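Local coordinates for protein endoglucanase (Fervidobacterium pennivorans DSM 9078, PDB 6KDD) that is a glycoside hydrolase family 5 enzyme, named an endoglucanase, that probably hydrolyses beta-linked glucans on a TIM-barrel scaffold, at residues R78-L81 against E82-H86; I122-Q125 against I126-F130; Q147-A151 against E152-E156; E234-Q237 against I238-H241; R280-A283 against E284-F288. All coordinates share one frame; numbering follows the deposited sequence.

Contact 1: R78-L81 against E82-H86. With NI (nickel (II) ion), chain C.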
# COMPACT_ATOMS: atom_id res chain seq x y z
N ARG A 78 20.76 -12.16 -3.24
CA ARG A 78 20.93 -11.54 -4.55
C ARG A 78 19.84 -11.97 -5.54
O ARG A 78 19.37 -11.14 -6.30
CB ARG A 78 22.32 -11.79 -5.17
CG ARG A 78 23.45 -10.95 -4.58
CD ARG A 78 23.31 -9.44 -4.65
NE ARG A 78 24.32 -8.79 -3.82
CZ ARG A 78 24.21 -8.48 -2.52
NH1 ARG A 78 23.09 -8.74 -1.85
NH2 ARG A 78 25.22 -7.92 -1.89
N ASN A 79 19.47 -13.25 -5.59
CA ASN A 79 18.42 -13.71 -6.49
C ASN A 79 17.06 -13.07 -6.17
O ASN A 79 16.23 -12.91 -7.07
CB ASN A 79 18.21 -15.22 -6.42
CG ASN A 79 19.52 -15.98 -6.57
OD1 ASN A 79 20.33 -15.65 -7.43
ND2 ASN A 79 19.74 -16.97 -5.71
N PHE A 80 16.79 -12.81 -4.87
CA PHE A 80 15.56 -12.13 -4.50
C PHE A 80 15.61 -10.71 -5.07
O PHE A 80 14.62 -10.24 -5.63
CB PHE A 80 15.28 -12.12 -2.99
CG PHE A 80 13.86 -11.72 -2.67
CD1 PHE A 80 12.79 -12.53 -3.07
CD2 PHE A 80 13.58 -10.48 -2.13
CE1 PHE A 80 11.48 -12.12 -2.87
CE2 PHE A 80 12.26 -10.08 -1.92
CZ PHE A 80 11.21 -10.90 -2.30
N LEU A 81 16.73 -10.01 -4.88
CA LEU A 81 16.82 -8.65 -5.42
C LEU A 81 16.58 -8.64 -6.92
O LEU A 81 15.99 -7.68 -7.42
CB LEU A 81 18.19 -8.01 -5.11
CG LEU A 81 18.17 -7.04 -3.94
CD1 LEU A 81 19.58 -6.68 -3.50
CD2 LEU A 81 17.32 -5.81 -4.24
N GLU A 82 17.12 -9.65 -7.64
CA GLU A 82 16.97 -9.71 -9.10
C GLU A 82 15.52 -9.97 -9.50
O GLU A 82 15.04 -9.44 -10.51
CB GLU A 82 17.79 -10.83 -9.74
CG GLU A 82 19.23 -10.83 -9.30
CD GLU A 82 20.18 -9.87 -9.97
OE1 GLU A 82 19.71 -8.83 -10.52
OE2 GLU A 82 21.41 -10.17 -9.96
N ARG A 83 14.83 -10.81 -8.73
CA ARG A 83 13.40 -10.97 -8.94
C ARG A 83 12.63 -9.65 -8.74
O ARG A 83 11.77 -9.33 -9.57
CB ARG A 83 12.81 -12.08 -8.06
CG ARG A 83 11.30 -12.17 -8.17
CD ARG A 83 10.90 -12.63 -9.55
NE ARG A 83 9.45 -12.79 -9.59
CZ ARG A 83 8.68 -12.62 -10.68
NH1 ARG A 83 9.21 -12.29 -11.85
NH2 ARG A 83 7.37 -12.71 -10.56
N VAL A 84 12.88 -8.92 -7.66
CA VAL A 84 12.17 -7.66 -7.47
C VAL A 84 12.57 -6.71 -8.62
O VAL A 84 11.73 -6.03 -9.16
CB VAL A 84 12.42 -7.04 -6.08
CG1 VAL A 84 11.89 -5.63 -5.94
CG2 VAL A 84 11.95 -7.96 -4.93
N LYS A 85 13.86 -6.69 -9.00
CA LYS A 85 14.25 -5.82 -10.13
C LYS A 85 13.46 -6.13 -11.39
O LYS A 85 13.02 -5.20 -12.11
CB LYS A 85 15.76 -5.92 -10.39
CG LYS A 85 16.27 -5.03 -11.54
CD LYS A 85 17.77 -5.16 -11.69
CE LYS A 85 18.41 -4.60 -12.95
NZ LYS A 85 17.53 -3.77 -13.78
N HIS A 86 13.29 -7.43 -11.71
CA HIS A 86 12.51 -7.83 -12.88
C HIS A 86 11.08 -7.27 -12.87
O HIS A 86 10.57 -6.77 -13.89
CB HIS A 86 12.58 -9.36 -13.11
CG HIS A 86 11.81 -9.82 -14.29
ND1 HIS A 86 12.38 -10.00 -15.54
CD2 HIS A 86 10.48 -10.03 -14.45
CE1 HIS A 86 11.47 -10.41 -16.39
NE2 HIS A 86 10.29 -10.41 -15.77
NI NI C . 14.41 -9.62 -16.12
O HOH W 1 14.69 -11.60 -17.70
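Glu82 opens the second turn of helix 78-93 by donating its N to Arg78 O at 3.0 Å, and its side chain folds back over the same carbonyl. With CG beside the backbone N (chi1 -50°), that methylene comes within 3.0 Å of Arg78 O, and the bend further out turns the carboxylate aside. The Arg78 chain also leads away, leaving Arg78 NE 6.9 Å from Glu82 OE2. Arg83 continues the helical pattern, its N bonded to Asn79 O at 3.0 Å with the donor tilted 34° from the carbonyl plane. Its CB rests against Phe80 O, but the guanidinium leaves the turn altogether: NE forms a salt bridge with Glu35 and NH2 is bound to Ile42 O. Val84 makes a straighter bond, N to Phe80 O at 3.0 Å and 166°, and adds an apolar contact one turn back, where its CG2 lies 3.7 Å from CE2 of Phe80. That ring also stacks on His67 and meets Trp64 edge-to-face, so the methyl joins a cluster of aromatic side chains on the buried side of the helix. This helix is the crossover of the beta-alpha-beta unit that links strands 57-60 and 97-101 of the TIM barrel. Lys85 donates its N to Leu81 O at 2.8 Å, while NZ reaches onward to Asp89 and to Tyr133 OH. His86, whose backbone N bonds to Glu82 O, presents ND1 to a nickel ion at 2.1 Å; a water is a further ligand, and a hydrogen bond from the ring's NE2 position to Asp44 OD1 restrains its rotation.

Contact 2: I122-Q125 against I126-F130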
# COMPACT_ATOMS: atom_id res chain seq x y z
N ILE A 122 17.90 -3.02 5.57
CA ILE A 122 17.16 -3.46 4.40
C ILE A 122 17.03 -2.28 3.46
O ILE A 122 17.38 -2.38 2.27
CB ILE A 122 15.79 -4.09 4.79
CG1 ILE A 122 16.02 -5.48 5.37
CG2 ILE A 122 14.87 -4.18 3.56
CD1 ILE A 122 14.80 -6.14 6.05
N TRP A 123 16.56 -1.15 3.98
CA TRP A 123 16.37 0.03 3.19
C TRP A 123 17.69 0.59 2.66
O TRP A 123 17.69 1.20 1.59
CB TRP A 123 15.50 1.06 3.91
CG TRP A 123 14.07 0.73 3.59
CD1 TRP A 123 13.09 0.24 4.42
CD2 TRP A 123 13.51 0.78 2.27
NE1 TRP A 123 11.93 0.06 3.71
CE2 TRP A 123 12.15 0.40 2.39
CE3 TRP A 123 14.01 1.19 1.02
CZ2 TRP A 123 11.33 0.31 1.27
CZ3 TRP A 123 13.17 1.16 -0.07
CH2 TRP A 123 11.86 0.70 0.05
N ARG A 124 18.80 0.37 3.39
CA ARG A 124 20.07 0.91 2.90
C ARG A 124 20.39 0.21 1.58
O ARG A 124 20.76 0.86 0.60
CB ARG A 124 21.20 0.69 3.92
CG ARG A 124 22.57 1.20 3.45
CD ARG A 124 23.74 0.68 4.29
NE ARG A 124 23.52 0.88 5.73
CZ ARG A 124 23.60 2.05 6.37
NH1 ARG A 124 23.93 3.16 5.74
NH2 ARG A 124 23.35 2.11 7.67
N GLN A 125 20.16 -1.10 1.55
CA GLN A 125 20.47 -1.94 0.41
C GLN A 125 19.54 -1.64 -0.76
O GLN A 125 19.97 -1.60 -1.91
CB GLN A 125 20.38 -3.40 0.80
CG GLN A 125 21.55 -3.82 1.68
CD GLN A 125 21.23 -5.20 2.17
OE1 GLN A 125 21.48 -6.18 1.50
NE2 GLN A 125 20.61 -5.28 3.34
N ILE A 126 18.24 -1.49 -0.46
CA ILE A 126 17.28 -1.35 -1.55
C ILE A 126 17.57 0.00 -2.19
O ILE A 126 17.56 0.15 -3.41
CB ILE A 126 15.83 -1.41 -1.04
CG1 ILE A 126 15.50 -2.75 -0.41
CG2 ILE A 126 14.83 -1.06 -2.16
CD1 ILE A 126 14.23 -2.72 0.47
N ALA A 127 17.75 1.00 -1.32
CA ALA A 127 17.96 2.36 -1.77
C ALA A 127 19.21 2.43 -2.65
O ALA A 127 19.19 3.11 -3.68
CB ALA A 127 18.04 3.30 -0.58
N LYS A 128 20.23 1.66 -2.28
CA LYS A 128 21.48 1.65 -3.04
C LYS A 128 21.25 0.96 -4.38
O LYS A 128 21.65 1.48 -5.42
CB LYS A 128 22.58 0.91 -2.29
CG LYS A 128 23.38 1.80 -1.35
CD LYS A 128 24.61 1.15 -0.75
CE LYS A 128 25.34 2.07 0.20
NZ LYS A 128 25.89 1.30 1.34
N PHE A 129 20.62 -0.22 -4.34
CA PHE A 129 20.30 -0.97 -5.54
C PHE A 129 19.50 -0.16 -6.56
O PHE A 129 19.81 -0.24 -7.75
CB PHE A 129 19.60 -2.27 -5.14
CG PHE A 129 19.47 -3.26 -6.27
CD1 PHE A 129 18.38 -3.21 -7.14
CD2 PHE A 129 20.42 -4.26 -6.45
CE1 PHE A 129 18.28 -4.13 -8.18
CE2 PHE A 129 20.31 -5.17 -7.48
CZ PHE A 129 19.23 -5.12 -8.33
N PHE A 130 18.48 0.62 -6.11
CA PHE A 130 17.60 1.32 -7.03
C PHE A 130 17.96 2.81 -7.19
O PHE A 130 17.16 3.59 -7.69
CB PHE A 130 16.11 1.11 -6.66
CG PHE A 130 15.62 -0.29 -6.92
CD1 PHE A 130 15.31 -0.71 -8.22
CD2 PHE A 130 15.43 -1.19 -5.88
CE1 PHE A 130 14.87 -2.02 -8.47
CE2 PHE A 130 14.98 -2.49 -6.13
CZ PHE A 130 14.70 -2.90 -7.42
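Four successive backbone bonds tie Ile122 through Gln125 to the residues four places on, from Ile126 N to Ile122 O (3.0 Å) through to Phe129 N to Gln125 O, the regular alpha-helical pattern, here in the last turns of helix 112-129. Ile126 is the side chain on which the apolar contacts converge. Its CG1 lies beside the backbone N (chi1 -63°), which sends CD1 back along the helix. There CD1 sits over one face of the indole of Trp123, 3.9 Å from the centroid of the six-membered ring and only 7° off its normal, a CH-pi contact. The other branch, CG2, touches Trp123 CZ3 at 3.5 Å from the same side of the ring. Ile122 lies alongside, and its CG2 presses on Ile126 CD1 at 3.5 Å, tighter than usual for two carbons. On the outer side Arg124 and Lys128 run side by side; Lys128 NZ lies 3.7 Å from Arg124 CD, and the like charges come within 5.0 Å between Arg124 NE and Lys128 NZ. A salt bridge from that NE to Glu121 probably eases the repulsion. Gln125 turns its amide to backbone partners, OE1 accepting from Ile76 N and NE2 donating to the carbonyls of Tyr74 and Glu121. Phe130, where helical geometry stops, still bonds through its N to Ile126 O. Around this stretch, Trp123 packs on Val161 and Ile165 of helix 151-168 and hydrogen-bonds through NE1 to Ile141 O, Phe130 packs on Leu137 and Phe139 of strand 137-140, and Phe129 leans on helix 78-93.

Contact 3: Q147-A151 against E152-E156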
# COMPACT_ATOMS: atom_id res chain seq x y z
N GLN A 147 0.84 -3.07 16.41
CA GLN A 147 1.32 -3.92 17.48
C GLN A 147 2.34 -3.14 18.32
O GLN A 147 2.04 -2.02 18.74
CB GLN A 147 1.78 -5.27 16.94
CG GLN A 147 0.62 -6.04 16.30
CD GLN A 147 0.96 -7.49 16.07
OE1 GLN A 147 2.11 -7.91 16.16
NE2 GLN A 147 -0.04 -8.28 15.78
N ASN A 148 3.51 -3.71 18.56
CA ASN A 148 4.48 -3.04 19.42
C ASN A 148 5.19 -1.89 18.70
O ASN A 148 5.78 -1.01 19.35
CB ASN A 148 5.47 -4.00 20.06
CG ASN A 148 4.86 -4.66 21.27
OD1 ASN A 148 4.05 -4.04 21.98
ND2 ASN A 148 5.21 -5.90 21.53
N LEU A 149 5.15 -1.90 17.37
CA LEU A 149 5.57 -0.73 16.63
C LEU A 149 4.49 0.33 16.76
O LEU A 149 3.73 0.58 15.81
CB LEU A 149 5.92 -1.10 15.17
CG LEU A 149 6.55 0.01 14.32
CD1 LEU A 149 7.85 0.55 14.95
CD2 LEU A 149 6.80 -0.48 12.90
N THR A 150 4.48 0.99 17.94
CA THR A 150 3.51 2.01 18.29
C THR A 150 3.79 3.30 17.54
O THR A 150 4.85 3.47 16.94
CB THR A 150 3.53 2.28 19.80
OG1 THR A 150 4.79 2.87 20.10
CG2 THR A 150 3.32 1.01 20.59
N ALA A 151 2.82 4.22 17.59
CA ALA A 151 2.94 5.51 16.93
C ALA A 151 4.23 6.20 17.38
O ALA A 151 4.94 6.81 16.57
CB ALA A 151 1.74 6.37 17.25
N GLU A 152 4.49 6.09 18.69
CA GLU A 152 5.66 6.67 19.34
C GLU A 152 6.93 6.07 18.73
O GLU A 152 7.75 6.83 18.23
CB GLU A 152 5.60 6.48 20.86
CG GLU A 152 6.40 7.53 21.63
CD GLU A 152 7.01 7.08 22.94
OE1 GLU A 152 8.24 6.86 22.98
OE2 GLU A 152 6.27 6.95 23.94
N LYS A 153 7.03 4.73 18.74
CA LYS A 153 8.18 4.01 18.23
C LYS A 153 8.35 4.19 16.71
O LYS A 153 9.48 4.21 16.23
CB LYS A 153 8.10 2.53 18.60
CG LYS A 153 8.18 2.24 20.09
CD LYS A 153 8.97 0.98 20.41
CE LYS A 153 9.17 0.74 21.90
NZ LYS A 153 10.24 1.59 22.48
N TRP A 154 7.24 4.38 15.98
CA TRP A 154 7.27 4.58 14.54
C TRP A 154 7.79 5.99 14.19
O TRP A 154 8.58 6.14 13.26
CB TRP A 154 5.90 4.28 13.90
CG TRP A 154 5.75 4.59 12.45
CD1 TRP A 154 4.87 5.47 11.88
CD2 TRP A 154 6.51 4.04 11.35
NE1 TRP A 154 5.06 5.52 10.52
CE2 TRP A 154 6.03 4.62 10.16
CE3 TRP A 154 7.55 3.10 11.26
CZ2 TRP A 154 6.56 4.31 8.90
CZ3 TRP A 154 8.06 2.77 10.01
CH2 TRP A 154 7.57 3.38 8.86
N ASN A 155 7.36 6.99 14.97
CA ASN A 155 7.83 8.36 14.84
C ASN A 155 9.34 8.44 15.04
O ASN A 155 9.98 9.33 14.47
CB ASN A 155 7.06 9.33 15.76
CG ASN A 155 5.65 9.58 15.28
OD1 ASN A 155 5.41 9.78 14.08
ND2 ASN A 155 4.70 9.61 16.20
N GLU A 156 9.89 7.47 15.80
CA GLU A 156 11.31 7.43 16.09
C GLU A 156 12.07 6.70 14.99
O GLU A 156 13.12 7.17 14.56
CB GLU A 156 11.60 6.68 17.40
CG GLU A 156 11.33 7.48 18.66
CD GLU A 156 11.27 6.59 19.90
OE1 GLU A 156 11.98 5.55 19.92
OE2 GLU A 156 10.49 6.90 20.84
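Thr150 and Lys153 meet where helix 151-168 starts, and the grip there is close: Thr150 OG1 accepts from Lys153 N at 3.2 Å in an almost straight bond of 173°, and Lys153 CG passes 3.4 Å from Thr150 OG1. Thr150 is thus the N-cap, its OG1 placed between the backbone N and the carbonyl carbon (chi1 67°), from where it reaches over the first turn. Its own carbonyl starts the helical series, with Trp154 N 2.7 Å from Thr150 O, and Asn155 N follows, bonded to Ala151 O at 2.9 Å. The buried side is made by Leu149 and Trp154, whose side chains cross: Leu149, at the centre of an inverse gamma turn, lays CD1 near the backbone of Trp154 and CD2 4.0 Å from Trp154 CE3. Asn155 ND2 lies close to Ala151 O, but its bond goes to Ser189 O, while OD1 accepts from Lys191 N. Replacing Asn155 by alanine is likely to leave Ser189 O and Lys191 N without these mates and loosen the hold of the loop on the helix. The solvent side is slacker. There Lys153 carries NZ off to a salt bridge with Asp113, and Glu152, bent at its second torsion, leads its carboxylate away from the turn. Chemically, the threonine hydroxyl supplies the acceptor that an N-H of the first turn cannot find within the helix, and acidic Glu152 is likely to favour the partly positive helix start.

Contact 4: E234-Q237 against I238-H241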
# COMPACT_ATOMS: atom_id res chain seq x y z
N GLU A 234 -24.23 6.34 5.43
CA GLU A 234 -23.07 5.48 5.21
C GLU A 234 -22.00 6.21 4.40
O GLU A 234 -20.82 6.23 4.79
CB GLU A 234 -23.47 4.25 4.40
CG GLU A 234 -24.25 3.24 5.20
CD GLU A 234 -24.70 2.07 4.36
OE1 GLU A 234 -25.32 2.29 3.30
OE2 GLU A 234 -24.42 0.93 4.75
N ILE A 235 -22.44 6.85 3.31
CA ILE A 235 -21.59 7.70 2.49
C ILE A 235 -21.05 8.82 3.35
O ILE A 235 -19.86 9.10 3.28
CB ILE A 235 -22.31 8.20 1.22
CG1 ILE A 235 -22.91 7.07 0.38
CG2 ILE A 235 -21.44 9.15 0.39
CD1 ILE A 235 -21.97 6.43 -0.57
N ASN A 236 -21.91 9.43 4.20
CA ASN A 236 -21.48 10.51 5.08
C ASN A 236 -20.36 10.08 6.03
O ASN A 236 -19.46 10.87 6.31
CB ASN A 236 -22.62 11.20 5.84
CG ASN A 236 -23.31 12.25 5.00
OD1 ASN A 236 -22.66 12.95 4.22
ND2 ASN A 236 -24.63 12.36 5.11
N GLN A 237 -20.42 8.83 6.50
CA GLN A 237 -19.39 8.24 7.35
C GLN A 237 -18.03 8.26 6.66
O GLN A 237 -17.05 8.71 7.25
CB GLN A 237 -19.69 6.76 7.60
CG GLN A 237 -20.94 6.49 8.42
CD GLN A 237 -20.62 6.66 9.88
OE1 GLN A 237 -19.85 5.90 10.47
NE2 GLN A 237 -21.18 7.70 10.47
N ILE A 238 -17.98 7.80 5.39
CA ILE A 238 -16.72 7.79 4.64
C ILE A 238 -16.19 9.22 4.54
O ILE A 238 -15.02 9.47 4.84
CB ILE A 238 -16.87 7.11 3.26
CG1 ILE A 238 -17.38 5.66 3.41
CG2 ILE A 238 -15.55 7.19 2.48
CD1 ILE A 238 -17.71 4.97 2.11
N ARG A 239 -17.08 10.17 4.19
CA ARG A 239 -16.68 11.57 4.08
C ARG A 239 -16.10 12.14 5.38
O ARG A 239 -15.15 12.91 5.33
CB ARG A 239 -17.81 12.47 3.58
CG ARG A 239 -17.35 13.91 3.37
CD ARG A 239 -18.48 14.82 2.99
NE ARG A 239 -19.48 14.02 2.30
CZ ARG A 239 -19.52 13.85 0.99
NH1 ARG A 239 -18.63 14.45 0.22
NH2 ARG A 239 -20.47 13.10 0.45
N SER A 240 -16.68 11.80 6.53
CA SER A 240 -16.12 12.25 7.80
C SER A 240 -14.70 11.72 7.97
O SER A 240 -13.81 12.45 8.41
CB SER A 240 -16.93 11.85 9.01
OG SER A 240 -18.29 12.15 8.81
N HIS A 241 -14.50 10.43 7.71
CA HIS A 241 -13.16 9.90 7.89
C HIS A 241 -12.19 10.60 6.94
O HIS A 241 -11.06 10.92 7.31
CB HIS A 241 -13.18 8.37 7.70
CG HIS A 241 -14.16 7.69 8.60
ND1 HIS A 241 -14.72 6.46 8.30
CD2 HIS A 241 -14.72 8.08 9.77
CE1 HIS A 241 -15.53 6.10 9.27
NE2 HIS A 241 -15.55 7.08 10.18
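Asn236 O is gripped twice by Ser240: the backbone N donates at 2.9 Å and the hydroxyl OG at 3.0 Å, the two reaching the carbonyl oxygen from opposite faces of its plane. Arg239 N binds Ile235 O at 3.1 Å, lying in the carbonyl plane, and His241 N binds Gln237 O at a similar length. That last oxygen also sits 3.3 Å above the centre of the imidazole of His241, so a single carbonyl both accepts the N-H and covers a ring face. The turn belongs to helix 232-252, one of the outer helices of the TIM barrel, which packs here against helix 269-285. His241 ND1 is hydrogen-bonded to Tyr204 OH and the ring stacks with Tyr184; an alanine here would probably leave that hydroxyl without its partner, and Gln237 O and Tyr184 without the ring they pack against. Farther out, Asn236 and Arg239 run side by side, OD1 of Asn236 lying 3.9 Å from Arg239 NE at the guanidinium edge, with the amide turned 66° from that plane. The guanidinium's salt bridge goes to Glu285, and its NH2 passes 4.1 Å from Ile235 CG2. On the inner side Ile238 packs on Val279 and Met282.

Contact 5: R280-A283 against E284-F288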
# COMPACT_ATOMS: atom_id res chain seq x y z
N ARG A 280 -13.63 5.25 -3.50
CA ARG A 280 -12.79 5.77 -4.57
C ARG A 280 -13.17 7.21 -4.92
O ARG A 280 -12.30 8.08 -5.04
CB ARG A 280 -12.84 4.83 -5.78
CG ARG A 280 -11.85 5.21 -6.87
CD ARG A 280 -12.50 6.17 -7.85
NE ARG A 280 -13.47 5.38 -8.56
CZ ARG A 280 -14.43 5.87 -9.33
NH1 ARG A 280 -14.58 7.17 -9.50
NH2 ARG A 280 -15.25 5.03 -9.94
N LYS A 281 -14.47 7.48 -5.10
CA LYS A 281 -14.92 8.84 -5.38
C LYS A 281 -14.59 9.78 -4.22
O LYS A 281 -14.29 10.95 -4.44
CB LYS A 281 -16.42 8.92 -5.65
CG LYS A 281 -16.86 8.26 -6.95
CD LYS A 281 -18.36 8.19 -7.06
CE LYS A 281 -18.88 8.92 -8.28
NZ LYS A 281 -18.75 8.10 -9.51
N MET A 282 -14.58 9.28 -2.99
CA MET A 282 -14.22 10.14 -1.87
C MET A 282 -12.74 10.49 -1.91
O MET A 282 -12.36 11.62 -1.59
CB MET A 282 -14.57 9.53 -0.51
CG MET A 282 -14.88 10.58 0.57
SD MET A 282 -16.42 11.49 0.17
CE MET A 282 -17.67 10.32 0.67
N ALA A 283 -11.89 9.54 -2.30
CA ALA A 283 -10.46 9.82 -2.40
C ALA A 283 -10.25 10.87 -3.49
O ALA A 283 -9.52 11.84 -3.30
CB ALA A 283 -9.70 8.51 -2.69
N GLU A 284 -10.96 10.73 -4.61
CA GLU A 284 -10.87 11.70 -5.71
C GLU A 284 -11.36 13.08 -5.28
O GLU A 284 -10.69 14.08 -5.56
CB GLU A 284 -11.61 11.18 -6.94
CG GLU A 284 -10.85 10.04 -7.58
CD GLU A 284 -11.30 9.55 -8.94
OE1 GLU A 284 -12.52 9.58 -9.22
OE2 GLU A 284 -10.40 9.10 -9.71
N GLU A 285 -12.46 13.12 -4.52
CA GLU A 285 -13.04 14.36 -4.03
C GLU A 285 -12.00 15.11 -3.21
O GLU A 285 -11.88 16.31 -3.39
CB GLU A 285 -14.32 14.12 -3.23
CG GLU A 285 -14.94 15.37 -2.61
CD GLU A 285 -16.27 15.06 -1.95
OE1 GLU A 285 -17.17 14.61 -2.68
OE2 GLU A 285 -16.41 15.21 -0.72
N PHE A 286 -11.23 14.41 -2.36
CA PHE A 286 -10.31 15.09 -1.46
C PHE A 286 -8.88 15.11 -2.01
O PHE A 286 -7.94 15.46 -1.30
CB PHE A 286 -10.30 14.51 -0.04
CG PHE A 286 -11.56 14.74 0.77
CD1 PHE A 286 -11.76 15.93 1.46
CD2 PHE A 286 -12.56 13.78 0.83
CE1 PHE A 286 -12.92 16.15 2.21
CE2 PHE A 286 -13.71 13.98 1.59
CZ PHE A 286 -13.89 15.17 2.27
N GLY A 287 -8.71 14.69 -3.26
CA GLY A 287 -7.39 14.85 -3.87
C GLY A 287 -6.39 13.80 -3.40
O GLY A 287 -5.18 14.03 -3.42
N PHE A 288 -6.90 12.63 -2.97
CA PHE A 288 -6.01 11.59 -2.47
C PHE A 288 -5.71 10.66 -3.63
O PHE A 288 -6.65 10.34 -4.36
CB PHE A 288 -6.75 10.71 -1.46
CG PHE A 288 -7.08 11.36 -0.14
CD1 PHE A 288 -6.61 12.64 0.15
CD2 PHE A 288 -7.91 10.72 0.77
CE1 PHE A 288 -6.92 13.24 1.36
CE2 PHE A 288 -8.24 11.33 1.98
CZ PHE A 288 -7.74 12.59 2.26
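Phe286 turns its edge to Met282, one turn back along the helix. CG of Met282 lies in the ring plane, 3.7 Å from Phe286 CE2, and SD stands 5.2 Å from the ring centroid, 75° off the normal, a Met-aromatic contact made at the rim. Met282 O is also near that edge, while Phe286 CB covers one face of the neighbouring Phe288 ring, offset toward its rim. The guanidinium of Arg280 receives Glu284 OE1 at its edge: NH1 donates at 3.2 Å in a salt bridge, though the oxygen is met from above the carboxylate plane and the two flat groups stand 70° apart. Two bends in the arginine chain, at the second and third torsions, bring NH1 round to it. Both groups are shared, since Arg280 NE bonds to Ala316 O and Glu284 OE2 pairs with Lys22. Ala283 packs its CB on Phe288 CB at 3.9 Å. Its carbonyl accepts Phe288 N at 2.8 Å and, weakly, Phe286 N, while Gly287 N binds Glu284 O at 3.1 Å. With Gly287 at positive phi (78°), a conformation glycine adopts readily, these bonds make a Schellman motif that closes helix 269-285 and turns the chain into strand 289-292, completing the last beta-alpha-beta unit of the barrel.

How the contacts relate
All five contacts are turns or ends of helices around one TIM barrel, and two pairs of them touch. Contacts 1 and 2, with centres 12 Å apart, join adjacent helices: Phe129 packs on Leu81 and Lys85, and Phe130 on Val84. Contacts 4 and 5, also 12 Å between centres, join through the Arg239-Glu285 salt bridge, with Met282 CE against Ile235 O and Arg239 N. The pairs lie on opposite sides of the chain's centre, contacts 1 and 4 being 41 Å apart by centres. Contact 3 stands apart, its nearest atoms about 8 Å from contact 2. Nickel is bound at contact 1, by His86, and a second ion lies about 5 Å from Phe80.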